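Local coordinates for NIPSNAP domain-containing protein (PDB 5KAK) that is of unknown function but belongs to the NipSnap family and packs against further copies of itself in an eight-chain crystal assembly, at the interface of chains A and B and the interface of chains A and C. Numbering follows the deposited sequence. Chains: chain A/B/C, Uncharacterized protein.

Contacts 1 and 2 are two patches of the two-fold interface of chains A and B. Their C-alpha centres lie about 15 Å apart. Strand 45-51 of chain A serves both, with its start in contact 1 and its last residue in contact 2. Contact 3 joins chains A and C. Its centre is about 8 Å from that of contact 2 and about 21 Å from that of contact 1. A:Pro55 of contact 2 lies between A:Gly54 and A:Leu56 of contact 3. The loop around A:Pro55 therefore faces chains B and C at once, and contact 3 may join A/B pairs in the deposited assembly.

Contact 1: the interface of chains A and B. Residues chain A 30, 35, 39, 45, 47-48; chain B 109-111.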
ATOM      1  N   PHE A  30       6.706  20.287  20.690  1.00 13.61           N
ATOM      2  CA  PHE A  30       5.840  21.289  20.091  1.00 13.58           C
ATOM      3  C   PHE A  30       5.120  22.107  21.154  1.00 20.73           C
ATOM      4  O   PHE A  30       4.944  23.324  20.991  1.00 18.75           O
ATOM      5  CB  PHE A  30       4.860  20.619  19.123  1.00 12.78           C
ATOM      6  CG  PHE A  30       5.348  20.640  17.704  1.00 14.09           C
ATOM      7  CD1 PHE A  30       5.171  21.774  16.919  1.00 12.03           C
ATOM      8  CD2 PHE A  30       6.055  19.575  17.185  1.00 15.41           C
ATOM      9  CE1 PHE A  30       5.654  21.815  15.618  1.00 18.51           C
ATOM     10  CE2 PHE A  30       6.552  19.615  15.892  1.00 14.57           C
ATOM     11  CZ  PHE A  30       6.351  20.740  15.103  1.00 18.14           C
ATOM     12  N   ILE A  35       5.382  25.013  18.795  1.00 13.82           N
ATOM     13  CA  ILE A  35       4.181  25.642  18.259  1.00 16.07           C
ATOM     14  C   ILE A  35       4.220  27.149  18.475  1.00 13.70           C
ATOM     15  O   ILE A  35       3.556  27.896  17.745  1.00 13.72           O
ATOM     16  CB  ILE A  35       2.911  25.007  18.860  1.00 15.87           C
ATOM     17  CG1 ILE A  35       1.706  25.210  17.929  1.00 17.75           C
ATOM     18  CG2 ILE A  35       2.623  25.545  20.265  1.00 17.11           C
ATOM     19  CD1 ILE A  35       1.842  24.535  16.594  1.00 15.83           C
ATOM     20  N   ARG A  39       3.152  28.448  14.763  1.00 15.74           N
ATOM     21  CA  ARG A  39       1.750  28.828  14.607  1.00 18.48           C
ATOM     22  C   ARG A  39       1.604  30.309  14.258  1.00 19.35           C
ATOM     23  O   ARG A  39       0.838  30.634  13.340  1.00 16.65           O
ATOM     24  CB  ARG A  39       0.946  28.471  15.868  1.00 15.85           C
ATOM     25  CG  ARG A  39      -0.528  28.915  15.801  1.00 19.11           C
ATOM     26  CD  ARG A  39      -1.424  28.134  16.767  1.00 17.75           C
ATOM     27  NE  ARG A  39      -0.882  28.104  18.124  1.00 21.24           N
ATOM     28  CZ  ARG A  39      -1.511  27.558  19.159  1.00 19.50           C
ATOM     29  NH1 ARG A  39      -2.703  26.998  18.987  1.00 20.70           N
ATOM     30  NH2 ARG A  39      -0.946  27.561  20.362  1.00 21.07           N
ATOM     31  N   LEU A  45      -4.067  27.144  12.715  1.00 11.63           N
ATOM     32  CA  LEU A  45      -4.064  25.733  13.073  1.00 12.75           C
ATOM     33  C   LEU A  45      -5.491  25.287  13.368  1.00 14.17           C
ATOM     34  O   LEU A  45      -6.125  25.780  14.305  1.00 15.35           O
ATOM     35  CB  LEU A  45      -3.166  25.505  14.283  1.00 15.14           C
ATOM     36  CG  LEU A  45      -3.179  24.078  14.831  1.00 11.97           C
ATOM     37  CD1 LEU A  45      -2.417  23.178  13.874  1.00 11.37           C
ATOM     38  CD2 LEU A  45      -2.529  24.059  16.207  1.00 12.38           C
ATOM     39  N   GLY A  47      -6.228  21.892  13.716  1.00 10.87           N
ATOM     40  CA  GLY A  47      -6.074  20.767  14.624  1.00  7.97           C
ATOM     41  C   GLY A  47      -4.690  20.165  14.564  1.00  7.63           C
ATOM     42  O   GLY A  47      -4.059  20.120  13.488  1.00 10.04           O
ATOM     43  N   TYR A  48      -4.198  19.718  15.713  1.00 12.72           N
ATOM     44  CA  TYR A  48      -2.910  19.026  15.782  1.00 15.55           C
ATOM     45  C   TYR A  48      -3.102  17.822  16.682  1.00 13.48           C
ATOM     46  O   TYR A  48      -3.354  17.975  17.886  1.00  8.67           O
ATOM     47  CB  TYR A  48      -1.798  19.924  16.316  1.00 11.42           C
ATOM     48  CG  TYR A  48      -0.442  19.650  15.680  1.00 10.09           C
ATOM     49  CD1 TYR A  48       0.052  18.356  15.590  1.00 10.84           C
ATOM     50  CD2 TYR A  48       0.336  20.683  15.186  1.00 11.13           C
ATOM     51  CE1 TYR A  48       1.295  18.087  14.987  1.00 17.04           C
ATOM     52  CE2 TYR A  48       1.570  20.429  14.586  1.00 14.29           C
ATOM     53  CZ  TYR A  48       2.050  19.134  14.508  1.00 11.79           C
ATOM     54  OH  TYR A  48       3.270  18.905  13.918  1.00 10.48           O
TER
ATOM     55  N   PHE B 109      -2.124  22.150  22.752  1.00 18.77           N
ATOM     56  CA  PHE B 109      -2.269  23.442  22.101  1.00 18.06           C
ATOM     57  C   PHE B 109      -3.277  23.428  20.965  1.00 17.38           C
ATOM     58  O   PHE B 109      -3.488  24.473  20.343  1.00 18.34           O
ATOM     59  CB  PHE B 109      -0.911  23.915  21.577  1.00 21.10           C
ATOM     60  CG  PHE B 109      -0.233  22.924  20.668  1.00 19.45           C
ATOM     61  CD1 PHE B 109      -0.486  22.923  19.311  1.00 18.32           C
ATOM     62  CD2 PHE B 109       0.636  21.972  21.182  1.00 19.03           C
ATOM     63  CE1 PHE B 109       0.133  22.013  18.477  1.00 18.63           C
ATOM     64  CE2 PHE B 109       1.253  21.062  20.361  1.00 18.40           C
ATOM     65  CZ  PHE B 109       1.005  21.081  19.001  1.00 15.44           C
ATOM     66  N   SER B 110      -3.907  22.268  20.678  1.00 16.38           N
ATOM     67  CA  SER B 110      -4.879  22.178  19.598  1.00 15.86           C
ATOM     68  C   SER B 110      -6.184  22.841  20.030  1.00 16.69           C
ATOM     69  O   SER B 110      -6.471  22.920  21.226  1.00 17.45           O
ATOM     70  CB  SER B 110      -5.117  20.714  19.230  1.00 14.83           C
ATOM     71  OG  SER B 110      -5.701  20.548  17.944  1.00 14.35           O
ATOM     72  N   PRO B 111      -6.980  23.340  19.083  1.00 16.78           N
ATOM     73  CA  PRO B 111      -8.180  24.090  19.458  1.00 20.45           C
ATOM     74  C   PRO B 111      -9.122  23.247  20.294  1.00 19.77           C
ATOM     75  O   PRO B 111      -9.186  22.012  20.142  1.00 18.36           O
ATOM     76  CB  PRO B 111      -8.800  24.454  18.102  1.00 17.78           C
ATOM     77  CG  PRO B 111      -7.614  24.620  17.217  1.00 17.38           C
ATOM     78  CD  PRO B 111      -6.684  23.487  17.647  1.00 19.86           C
TER
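B:Phe109 inserts its ring between helix 23-42 and strand 45-51 of chain A, an aromatic plug at a two-fold interface of the deposited assembly. The packing is tight around this ring. A:Ile35 meets it tip to tip, with CB over the ring centre and CG1 3.5 Å from B:Phe109 CD1. A:Leu45 CD2 and A:Tyr48 CD2 stand at the edge, in the ring plane. The CE1 edge of B:Phe109 points at the A:Tyr48 ring near CG and CD2, planes 74° apart. A:Phe30 CB touches the far rim, 3.8 Å from B:Phe109 CE2. The ring gets there with CG between its own backbone N and carbonyl carbon (chi1 55°).

The B:Ser110 and B:Pro111 side is looser, hiding 11 and 23 Å² against 108 Å² for B:Phe109. B:Pro111 CG comes 3.5 Å from the backbone carbonyl A:Leu45 O. Two hydrogen bonds hold the chain B segment. A:Arg39 and B:Phe109 run past each other in opposite directions, guanidinium and ring nearly perpendicular. A:Arg39 NH1 donates to the carbonyl B:Phe109 O at 3.0 Å. That bond is bent, 131° at H, and the oxygen is tilted out of the guanidinium plane. The second is straighter: backbone A:Tyr48 N donates to the hydroxyl B:Ser110 OG at 2.8 Å.

Contact 2: the interface of chains A and B. Residues chain A 51, 55, 58, 60; chain B 13, 102, 104.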
ATOM      1  N   THR A  51      -2.522   9.873  16.633  1.00 10.22           N
ATOM      2  CA  THR A  51      -3.467   8.763  16.523  1.00  9.57           C
ATOM      3  C   THR A  51      -3.506   7.892  17.777  1.00 15.71           C
ATOM      4  O   THR A  51      -2.479   7.590  18.389  1.00 13.42           O
ATOM      5  CB  THR A  51      -3.103   7.893  15.321  1.00  8.89           C
ATOM      6  OG1 THR A  51      -1.767   7.421  15.485  1.00 10.74           O
ATOM      7  CG2 THR A  51      -3.175   8.689  14.035  1.00 15.90           C
ATOM      8  N   PRO A  55      -3.506   3.907  12.068  1.00  9.64           N
ATOM      9  CA  PRO A  55      -2.037   3.878  11.966  1.00 14.30           C
ATOM     10  C   PRO A  55      -1.455   4.549  13.198  1.00 19.64           C
ATOM     11  O   PRO A  55      -1.693   5.728  13.434  1.00 13.46           O
ATOM     12  CB  PRO A  55      -1.737   4.675  10.688  1.00  9.84           C
ATOM     13  CG  PRO A  55      -2.949   5.547  10.452  1.00 11.02           C
ATOM     14  CD  PRO A  55      -4.128   4.933  11.208  1.00  8.03           C
ATOM     15  N   GLN A  58       1.542   8.286  14.713  1.00 12.57           N
ATOM     16  CA  GLN A  58       1.285   9.205  13.617  1.00 12.41           C
ATOM     17  C   GLN A  58       0.722  10.490  14.202  1.00 13.45           C
ATOM     18  O   GLN A  58      -0.073  10.457  15.142  1.00 11.71           O
ATOM     19  CB  GLN A  58       0.307   8.588  12.606  1.00 12.09           C
ATOM     20  CG  GLN A  58      -0.023   9.451  11.397  1.00  8.74           C
ATOM     21  CD  GLN A  58      -1.026   8.759  10.479  1.00 11.87           C
ATOM     22  OE1 GLN A  58      -2.223   8.968  10.591  1.00 12.33           O
ATOM     23  NE2 GLN A  58      -0.524   7.923   9.572  1.00 11.18           N
ATOM     24  N   VAL A  60      -1.112  14.178  13.021  1.00  7.24           N
ATOM     25  CA  VAL A  60      -1.918  14.707  11.938  1.00  6.84           C
ATOM     26  C   VAL A  60      -2.226  16.146  12.279  1.00  8.79           C
ATOM     27  O   VAL A  60      -2.764  16.426  13.360  1.00  9.34           O
ATOM     28  CB  VAL A  60      -3.224  13.920  11.751  1.00  8.91           C
ATOM     29  CG1 VAL A  60      -4.085  14.554  10.647  1.00 12.15           C
ATOM     30  CG2 VAL A  60      -2.928  12.429  11.479  1.00  7.59           C
TER
ATOM     31  N   GLU B  13     -11.515  11.030  12.350  1.00 10.45           N
ATOM     32  CA  GLU B  13     -11.307  11.394  10.960  1.00 14.16           C
ATOM     33  C   GLU B  13     -11.784  10.232  10.109  1.00 12.11           C
ATOM     34  O   GLU B  13     -11.352   9.089  10.300  1.00 11.01           O
ATOM     35  CB  GLU B  13      -9.852  11.747  10.668  1.00 10.21           C
ATOM     36  CG  GLU B  13      -9.577  12.039   9.200  1.00 12.41           C
ATOM     37  CD  GLU B  13      -8.145  12.436   8.916  1.00 18.87           C
ATOM     38  OE1 GLU B  13      -7.242  12.088   9.701  1.00 22.73           O
ATOM     39  OE2 GLU B  13      -7.916  13.100   7.888  1.00 15.83           O
ATOM     40  N   LYS B 102      -9.953   6.923  11.606  1.00 10.75           N
ATOM     41  CA  LYS B 102      -8.937   6.959  12.653  1.00  8.81           C
ATOM     42  C   LYS B 102      -9.489   7.721  13.846  1.00 10.04           C
ATOM     43  O   LYS B 102     -10.318   8.619  13.681  1.00 13.29           O
ATOM     44  CB  LYS B 102      -7.667   7.695  12.237  1.00 19.18           C
ATOM     45  CG  LYS B 102      -7.276   7.564  10.813  1.00 20.40           C
ATOM     46  CD  LYS B 102      -6.113   8.478  10.569  1.00 20.41           C
ATOM     47  CE  LYS B 102      -5.459   8.127   9.269  1.00 14.19           C
ATOM     48  NZ  LYS B 102      -4.330   9.046   8.964  1.00 16.17           N
ATOM     49  N   LEU B 104      -8.273  10.328  16.618  1.00 11.84           N
ATOM     50  CA  LEU B 104      -7.202  11.288  16.837  1.00 10.85           C
ATOM     51  C   LEU B 104      -7.348  11.927  18.210  1.00 17.77           C
ATOM     52  O   LEU B 104      -8.460  12.235  18.648  1.00 12.03           O
ATOM     53  CB  LEU B 104      -7.228  12.366  15.755  1.00 12.08           C
ATOM     54  CG  LEU B 104      -7.112  11.881  14.307  1.00 13.35           C
ATOM     55  CD1 LEU B 104      -7.209  13.032  13.314  1.00 19.10           C
ATOM     56  CD2 LEU B 104      -5.819  11.127  14.113  1.00 13.63           C
TER
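An antiparallel beta bridge pairs A:Thr51, the last residue of strand 45-51, with B:Leu104 on strand 98-106. The side chains of the pair also touch, with the methyl A:Thr51 CG2 3.6 Å from B:Leu104 CD2. The A:Val60 and B:Leu104 side chains cross at about a right angle, A:Val60 CG2 4.1 Å from B:Leu104 CD2. Beside this apolar cluster, B:Lys102 reaches across to chain A. Its chain is extended beyond CG, and the amine nitrogen NZ donates a hydrogen bond to the amide oxygen A:Gln58 OE1 at 2.7 Å. The donor is tilted 21° from the amide carbonyl plane. A:Gln58 is also extended, with CG anti to the backbone N (chi1 -179°), and the two chains meet at about a right angle. A:Pro55 flanks the lysine, its ring CG 3.8 Å from B:Lys102 CE. The aliphatic part of the lysine therefore packs on proline while its tip is hydrogen-bonded to glutamine.

A bond within chain A steadies its side of the contact. The hydroxyl A:Thr51 OG1 donates to A:Pro55 O at 2.7 Å, in the carbonyl plane and on a lone pair. This ties the end of strand 45-51 to the loop before strand 58-65, where that loop faces strand 98-106 of chain B.

Contact 3: the interface of chains A and C. Residues chain A 21, 52-54, 56-57; chain C 14, 99-101.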
ATOM      1  N   ASN A  21       6.447   4.802  19.333  1.00 19.95           N
ATOM      2  CA  ASN A  21       6.271   5.462  20.622  1.00 16.78           C
ATOM      3  C   ASN A  21       6.846   6.867  20.654  1.00 14.81           C
ATOM      4  O   ASN A  21       7.035   7.426  21.737  1.00 16.72           O
ATOM      5  CB  ASN A  21       6.868   4.620  21.749  1.00 21.35           C
ATOM      6  CG  ASN A  21       6.139   3.310  21.912  1.00 20.58           C
ATOM      7  OD1 ASN A  21       4.908   3.285  21.885  1.00 33.23           O
ATOM      8  ND2 ASN A  21       6.880   2.213  22.045  1.00 26.63           N
ATOM      9  N   ASP A  52      -4.710   7.469  18.148  1.00 15.07           N
ATOM     10  CA  ASP A  52      -4.898   6.427  19.143  1.00 13.89           C
ATOM     11  C   ASP A  52      -5.407   5.127  18.547  1.00 14.25           C
ATOM     12  O   ASP A  52      -5.083   4.050  19.064  1.00 14.65           O
ATOM     13  CB  ASP A  52      -5.875   6.892  20.239  1.00 20.84           C
ATOM     14  CG  ASP A  52      -6.140   5.817  21.298  1.00 34.14           C
ATOM     15  OD1 ASP A  52      -5.172   5.220  21.825  1.00 36.42           O
ATOM     16  OD2 ASP A  52      -7.327   5.564  21.605  1.00 36.46           O
ATOM     17  N   ILE A  53      -6.202   5.193  17.481  1.00 11.76           N
ATOM     18  CA  ILE A  53      -6.654   3.981  16.802  1.00 12.80           C
ATOM     19  C   ILE A  53      -6.526   4.189  15.294  1.00 10.57           C
ATOM     20  O   ILE A  53      -7.057   5.160  14.748  1.00 12.38           O
ATOM     21  CB  ILE A  53      -8.102   3.603  17.166  1.00 18.44           C
ATOM     22  CG1 ILE A  53      -8.314   3.600  18.688  1.00 19.10           C
ATOM     23  CG2 ILE A  53      -8.408   2.253  16.592  1.00 12.80           C
ATOM     24  CD1 ILE A  53      -9.740   3.290  19.133  1.00 21.34           C
ATOM     25  N   GLY A  54      -5.859   3.259  14.623  1.00 10.27           N
ATOM     26  CA  GLY A  54      -5.599   3.339  13.205  1.00  9.70           C
ATOM     27  C   GLY A  54      -4.125   3.110  12.949  1.00 10.97           C
ATOM     28  O   GLY A  54      -3.526   2.203  13.532  1.00 10.21           O
ATOM     29  N   LEU A  56      -0.700   3.796  13.985  1.00 13.31           N
ATOM     30  CA  LEU A  56      -0.191   4.321  15.238  1.00 10.78           C
ATOM     31  C   LEU A  56       1.153   5.029  15.026  1.00  9.34           C
ATOM     32  O   LEU A  56       1.803   4.916  13.974  1.00  8.99           O
ATOM     33  CB  LEU A  56      -0.049   3.200  16.274  1.00 10.44           C
ATOM     34  CG  LEU A  56      -1.369   2.555  16.729  1.00 10.92           C
ATOM     35  CD1 LEU A  56      -1.098   1.370  17.627  1.00 11.93           C
ATOM     36  CD2 LEU A  56      -2.263   3.579  17.437  1.00 25.22           C
ATOM     37  N   ASN A  57       1.574   5.757  16.054  1.00 14.25           N
ATOM     38  CA  ASN A  57       2.768   6.607  15.959  1.00 13.77           C
ATOM     39  C   ASN A  57       2.658   7.563  14.776  1.00 10.42           C
ATOM     40  O   ASN A  57       3.528   7.623  13.912  1.00 11.38           O
ATOM     41  CB  ASN A  57       4.048   5.763  15.856  1.00 13.31           C
ATOM     42  CG  ASN A  57       4.052   4.601  16.822  1.00 14.17           C
ATOM     43  OD1 ASN A  57       4.109   4.797  18.035  1.00 15.18           O
ATOM     44  ND2 ASN A  57       3.976   3.377  16.289  1.00 15.25           N
TER
ATOM     45  N   ARG C  14      -4.078  -5.560  17.521  1.00  8.39           N
ATOM     46  CA  ARG C  14      -2.882  -4.742  17.398  1.00 10.10           C
ATOM     47  C   ARG C  14      -1.886  -5.491  16.522  1.00 11.04           C
ATOM     48  O   ARG C  14      -1.666  -6.698  16.708  1.00 13.46           O
ATOM     49  CB  ARG C  14      -2.308  -4.422  18.777  1.00  8.70           C
ATOM     50  CG  ARG C  14      -3.265  -3.581  19.652  1.00 12.48           C
ATOM     51  CD  ARG C  14      -2.659  -3.188  20.981  1.00 17.85           C
ATOM     52  NE  ARG C  14      -1.499  -2.301  20.880  1.00 17.41           N
ATOM     53  CZ  ARG C  14      -1.551  -0.975  20.790  1.00 16.91           C
ATOM     54  NH1 ARG C  14      -2.719  -0.354  20.733  1.00 15.35           N
ATOM     55  NH2 ARG C  14      -0.420  -0.265  20.718  1.00 15.60           N
ATOM     56  N   MET C  99       3.421   0.076  13.840  1.00 10.03           N
ATOM     57  CA  MET C  99       2.354  -0.349  14.726  1.00  9.41           C
ATOM     58  C   MET C  99       1.050   0.198  14.171  1.00  9.53           C
ATOM     59  O   MET C  99       1.000   1.345  13.730  1.00 12.19           O
ATOM     60  CB  MET C  99       2.575   0.141  16.161  1.00  9.72           C
ATOM     61  CG  MET C  99       3.849  -0.389  16.818  1.00 11.24           C
ATOM     62  SD  MET C  99       4.313   0.630  18.219  1.00 16.98           S
ATOM     63  CE  MET C  99       3.003   0.158  19.338  1.00 19.63           C
ATOM     64  N   GLN C 100       0.023  -0.652  14.148  1.00  8.88           N
ATOM     65  CA  GLN C 100      -1.341  -0.262  13.788  1.00 12.58           C
ATOM     66  C   GLN C 100      -2.313  -1.020  14.684  1.00 13.07           C
ATOM     67  O   GLN C 100      -1.968  -2.061  15.250  1.00 14.25           O
ATOM     68  CB  GLN C 100      -1.692  -0.589  12.328  1.00 16.08           C
ATOM     69  CG  GLN C 100      -0.593  -0.427  11.303  1.00 24.67           C
ATOM     70  CD  GLN C 100      -0.960  -1.098  10.004  1.00 27.27           C
ATOM     71  OE1 GLN C 100      -1.991  -0.789   9.404  1.00 29.54           O
ATOM     72  NE2 GLN C 100      -0.142  -2.054   9.579  1.00 22.80           N
ATOM     73  N   ASN C 101      -3.545  -0.516  14.785  1.00 11.36           N
ATOM     74  CA  ASN C 101      -4.570  -1.250  15.520  1.00  8.57           C
ATOM     75  C   ASN C 101      -5.927  -1.021  14.864  1.00 13.49           C
ATOM     76  O   ASN C 101      -6.109  -0.116  14.041  1.00 11.11           O
ATOM     77  CB  ASN C 101      -4.605  -0.891  17.024  1.00 10.77           C
ATOM     78  CG  ASN C 101      -4.915   0.581  17.287  1.00  9.67           C
ATOM     79  OD1 ASN C 101      -4.770   1.417  16.406  1.00 14.48           O
ATOM     80  ND2 ASN C 101      -5.346   0.895  18.514  1.00 10.62           N
TER
HETATM   81  O   HOH W   1       4.014   2.954  13.454  1.00 14.56           O
HETATM   82  O   HOH W   2      -3.379   2.528  20.834  1.00 21.06           O
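C:Asn101 grips the loop at A:Asp52 to A:Gly54 with both ends of its side-chain amide. Its CG sits between its backbone N and carbonyl carbon (chi1 61°), which places the amide at this backbone. OD1 accepts from A:Gly54 N at 2.8 Å, the donor tilted 27° from the amide plane. ND2 donates to A:Asp52 O at 3.2 Å, on a lone pair in the carbonyl plane, though A:Asp52 is poorly ordered. These bonds would help fix the amide's rotation. C:Asn101 N donates to A:Gly54 O at 3.0 Å, and A:Leu56 N donates to C:Met99 O, also at 3.0 Å.

The A:Leu56 side chain lies across C:Asn101 at about a right angle, with CD2 3.5 Å from OD1. Its CD1 meets the guanidinium of C:Arg14, 3.6 Å from NH2. A:Asn57 ND2 points to the thioether sulfur of C:Met99 in a weak hydrogen bond.

Two waters and A:Asn21 extend the network. Water 1 bridges A:Leu56 O, A:Asn57 ND2 and C:Met99 N. Water 2, at the C:Arg14 guanidinium edge, links NH1 to A:Asp52 O. A:Asn21 N donates to A:Asn57 OD1 from well above the carbonyl plane and may help hold that amide. The site clamps a loop to a strand and may help join pairs in the deposited eight-chain assembly.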